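Local coordinates for glucosamine--fructose-6-phosphate aminotransferase [isomerizing] (Francisella tularensis subsp. tularensis, PDB 3TBF), which probably forms the isomerase part of an enzyme that makes glucosamine 6-phosphate from fructose 6-phosphate and glutamine, at residues 119-122 against 123-127; 140-143 against 144-148. All blocks are in the same frame, centred on the assembly; numbering follows the deposited sequence.

Interaction 1: residues 119-122 against 123-127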
# COMPACT_ATOMS: atom_id res chain seq x y z
N GLU A 119 -9.62 15.41 -10.43
CA GLU A 119 -10.85 14.77 -10.85
C GLU A 119 -11.53 13.97 -9.71
O GLU A 119 -12.74 13.79 -9.74
CB GLU A 119 -10.59 13.88 -12.04
CG GLU A 119 -10.15 14.66 -13.28
CD GLU A 119 -11.27 15.52 -13.84
OE1 GLU A 119 -12.47 15.22 -13.55
OE2 GLU A 119 -10.93 16.50 -14.56
N SER A 120 -10.78 13.48 -8.71
CA SER A 120 -11.38 12.90 -7.51
C SER A 120 -12.12 13.97 -6.74
O SER A 120 -13.20 13.72 -6.21
CB SER A 120 -10.34 12.25 -6.60
OG SER A 120 -9.78 11.12 -7.24
N LEU A 121 -11.58 15.19 -6.70
CA LEU A 121 -12.34 16.21 -6.02
C LEU A 121 -13.67 16.44 -6.77
O LEU A 121 -14.74 16.48 -6.16
CB LEU A 121 -11.51 17.46 -5.82
CG LEU A 121 -12.23 18.71 -5.28
CD1 LEU A 121 -12.78 18.49 -3.91
CD2 LEU A 121 -11.34 19.97 -5.31
N ARG A 122 -13.63 16.53 -8.09
CA ARG A 122 -14.84 16.83 -8.84
C ARG A 122 -15.89 15.76 -8.66
O ARG A 122 -17.08 16.06 -8.53
CB ARG A 122 -14.53 17.05 -10.32
CG ARG A 122 -13.84 18.38 -10.50
CD ARG A 122 -13.06 18.46 -11.78
NE ARG A 122 -12.49 19.81 -11.91
CZ ARG A 122 -11.76 20.22 -12.95
NH1 ARG A 122 -11.51 19.39 -13.95
NH2 ARG A 122 -11.28 21.45 -12.98
N LYS A 123 -15.45 14.51 -8.61
CA LYS A 123 -16.36 13.41 -8.38
C LYS A 123 -16.97 13.50 -6.98
O LYS A 123 -18.17 13.28 -6.80
CB LYS A 123 -15.63 12.09 -8.63
CG LYS A 123 -16.15 10.89 -7.87
CD LYS A 123 -15.51 9.56 -8.33
CE LYS A 123 -15.42 8.57 -7.12
NZ LYS A 123 -15.40 7.18 -7.58
N SER A 124 -16.16 13.87 -6.00
CA SER A 124 -16.61 13.93 -4.60
C SER A 124 -17.80 14.87 -4.40
O SER A 124 -18.55 14.76 -3.43
CB SER A 124 -15.45 14.37 -3.71
OG SER A 124 -15.35 15.76 -3.71
N LYS A 125 -17.94 15.83 -5.29
CA LYS A 125 -19.00 16.84 -5.16
C LYS A 125 -20.40 16.30 -5.48
O LYS A 125 -21.38 16.88 -5.06
CB LYS A 125 -18.69 18.06 -6.02
CG LYS A 125 -17.91 19.07 -5.19
CD LYS A 125 -16.94 19.80 -5.99
CE LYS A 125 -16.26 20.83 -5.13
NZ LYS A 125 -16.07 22.05 -5.97
N LYS A 126 -20.45 15.18 -6.17
CA LYS A 126 -21.67 14.42 -6.34
C LYS A 126 -21.86 13.35 -5.26
O LYS A 126 -22.76 12.56 -5.39
CB LYS A 126 -21.63 13.67 -7.66
CG LYS A 126 -21.53 14.59 -8.86
CD LYS A 126 -20.82 13.87 -10.00
CE LYS A 126 -20.56 14.81 -11.16
NZ LYS A 126 -19.99 14.05 -12.32
N GLN A 127 -21.02 13.30 -4.23
CA GLN A 127 -21.13 12.22 -3.26
C GLN A 127 -21.46 12.79 -1.90
O GLN A 127 -21.56 14.00 -1.71
CB GLN A 127 -19.84 11.37 -3.25
CG GLN A 127 -19.64 10.57 -4.55
CD GLN A 127 -18.37 9.70 -4.59
OE1 GLN A 127 -18.44 8.49 -4.85
NE2 GLN A 127 -17.23 10.32 -4.36
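Ser-124 closes onto the carbonyl of Leu-121 toward the C-terminal end of helix 115-124, the helix of a beta-alpha-beta unit in a SIS domain. Its hydroxyl gives a short hydrogen bond, OG to Leu-121 O at 2.6 Å, lying in the carbonyl plane on a lone pair. The torsion that puts OG between the backbone N and the carbonyl carbon (chi1 84°) swings it back over the preceding turn, and CD1 of Leu-121 packs 3.8 Å from Ser-124 OG. This is the tight side: Leu-121 and Ser-124 both lie against Phe-105 of strand 103-109. Behind it the helix is regular, with Lys-123 N bonded to Glu-119 O at 3.0 Å and Ser-124 N to Ser-120 O at the same distance. Further on it slackens. Lys-125 N has two weak bonds, to Leu-121 O and Arg-122 O, and a type I turn from Ser-124 to Gln-127 leads toward strand 129-136, with Lys-125 and Lys-126 on the exposed side. On the more open flank Arg-122 runs extended from CG to NE, back along the helix to Glu-119, while its NH2 forms a salt bridge with Glu-146. The link to Glu-119 is a salt bridge with a weak, bent hydrogen bond, NH1 to OE2 at 3.0 Å.

Interaction 2: residues 140-143 against 144-148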
# COMPACT_ATOMS: atom_id res chain seq x y z
N ASN A 140 -4.56 29.86 -5.98
CA ASN A 140 -5.10 30.07 -7.31
C ASN A 140 -4.74 28.91 -8.25
O ASN A 140 -4.18 29.08 -9.33
CB ASN A 140 -4.66 31.41 -7.91
CG ASN A 140 -5.43 31.72 -9.18
OD1 ASN A 140 -6.65 31.50 -9.22
ND2 ASN A 140 -4.73 32.15 -10.25
N SER A 141 -5.07 27.71 -7.81
CA SER A 141 -4.91 26.51 -8.60
C SER A 141 -6.29 25.90 -8.60
O SER A 141 -7.11 26.29 -7.82
CB SER A 141 -3.87 25.60 -7.97
OG SER A 141 -4.20 25.32 -6.62
N SER A 142 -6.56 24.99 -9.51
CA SER A 142 -7.87 24.39 -9.62
C SER A 142 -8.28 23.76 -8.30
O SER A 142 -9.40 23.95 -7.85
CB SER A 142 -7.87 23.33 -10.70
OG SER A 142 -7.40 23.85 -11.92
N LEU A 143 -7.36 23.03 -7.68
CA LEU A 143 -7.65 22.40 -6.40
C LEU A 143 -8.03 23.38 -5.29
O LEU A 143 -8.95 23.11 -4.52
CB LEU A 143 -6.47 21.55 -5.95
CG LEU A 143 -6.41 20.13 -6.50
CD1 LEU A 143 -5.12 19.49 -5.95
CD2 LEU A 143 -7.63 19.26 -6.17
N VAL A 144 -7.30 24.49 -5.19
CA VAL A 144 -7.65 25.53 -4.24
C VAL A 144 -8.99 26.19 -4.58
O VAL A 144 -9.85 26.35 -3.73
CB VAL A 144 -6.55 26.58 -4.15
CG1 VAL A 144 -7.01 27.78 -3.30
CG2 VAL A 144 -5.22 25.94 -3.64
N ARG A 145 -9.21 26.53 -5.83
CA ARG A 145 -10.48 27.17 -6.21
C ARG A 145 -11.68 26.25 -5.99
O ARG A 145 -12.73 26.67 -5.54
CB ARG A 145 -10.44 27.66 -7.66
CG ARG A 145 -9.36 28.74 -7.89
CD ARG A 145 -9.46 29.34 -9.32
NE ARG A 145 -9.39 28.30 -10.34
CZ ARG A 145 -8.31 27.97 -11.04
NH1 ARG A 145 -7.16 28.58 -10.85
NH2 ARG A 145 -8.41 27.01 -11.95
N GLU A 146 -11.51 24.98 -6.28
CA GLU A 146 -12.64 24.11 -6.25
C GLU A 146 -12.88 23.48 -4.91
O GLU A 146 -13.90 22.84 -4.75
CB GLU A 146 -12.51 23.09 -7.33
CG GLU A 146 -12.54 23.75 -8.68
CD GLU A 146 -12.38 22.74 -9.80
OE1 GLU A 146 -13.01 21.66 -9.72
OE2 GLU A 146 -11.63 23.03 -10.77
N SER A 147 -11.98 23.67 -3.94
CA SER A 147 -12.20 23.13 -2.61
C SER A 147 -12.93 24.14 -1.72
O SER A 147 -12.88 25.33 -1.97
CB SER A 147 -10.86 22.73 -1.96
OG SER A 147 -10.22 21.75 -2.76
N ASP A 148 -13.58 23.67 -0.66
CA ASP A 148 -14.18 24.59 0.29
C ASP A 148 -13.15 25.36 1.07
O ASP A 148 -13.36 26.52 1.37
CB ASP A 148 -15.05 23.84 1.29
CG ASP A 148 -16.20 23.14 0.63
OD1 ASP A 148 -16.65 23.62 -0.43
OD2 ASP A 148 -16.66 22.14 1.19
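The short helix 142-146, which joins strand 129-136 to strand 149-152 in a beta-alpha-beta unit of the SIS domain, starts from an N-cap at Ser-141. Arg-145 folds back over this first turn: its backbone N gives a nearly straight hydrogen bond to Ser-141 O (2.9 Å, 171° at the hydrogen), and a bend at chi3 (-55°) lays the guanidinium over the backbone, one face resting on Ser-141 C and Ser-142 N. At the guanidinium edge NH1 makes a weak hydrogen bond to Asn-140 OD1 at 3.4 Å, the amide plane turned 62° from that of the guanidinium. On the side facing the sheet, Ser-141 OG touches Val-144 CG2 at 3.2 Å and bonds to Val-138 O, while Val-144 packs on Ala-150 and Met-152. One turn on, Glu-146 N binds Ser-142 O at 2.8 Å. At the far end Leu-143 O is gripped twice by Ser-147, firmly by OG at 2.6 Å and weakly by N at 3.1 Å. The chemistry is thus uneven: a serine hydroxyl reinforces the failing backbone bond before strand 149-152, whereas the guanidinium laid back over the N-terminal turn has van der Waals contact and one weak bond here.

In the fold
Interactions 1 and 2 lie in series along the chain, their centres 13 Å apart, on consecutive helical connections of one parallel sheet. Side chains of helix 115-124 reach across to Glu-146 in two ways: Arg-122 NH2 forms a salt bridge with Glu-146 OE2 at 2.7 Å, and Lys-125 NZ a probable hydrogen bond with Glu-146 O at 2.6 Å. Beside these polar links Leu-121 packs on the second helix and its end, its CD2 3.3 Å from Ser-147 OG, and it also touches Leu-143. The serine-to-carbonyl step is three residues in interaction 1 and four in interaction 2. Together the two contacts join consecutive beta-alpha-beta units that share strand 129-136.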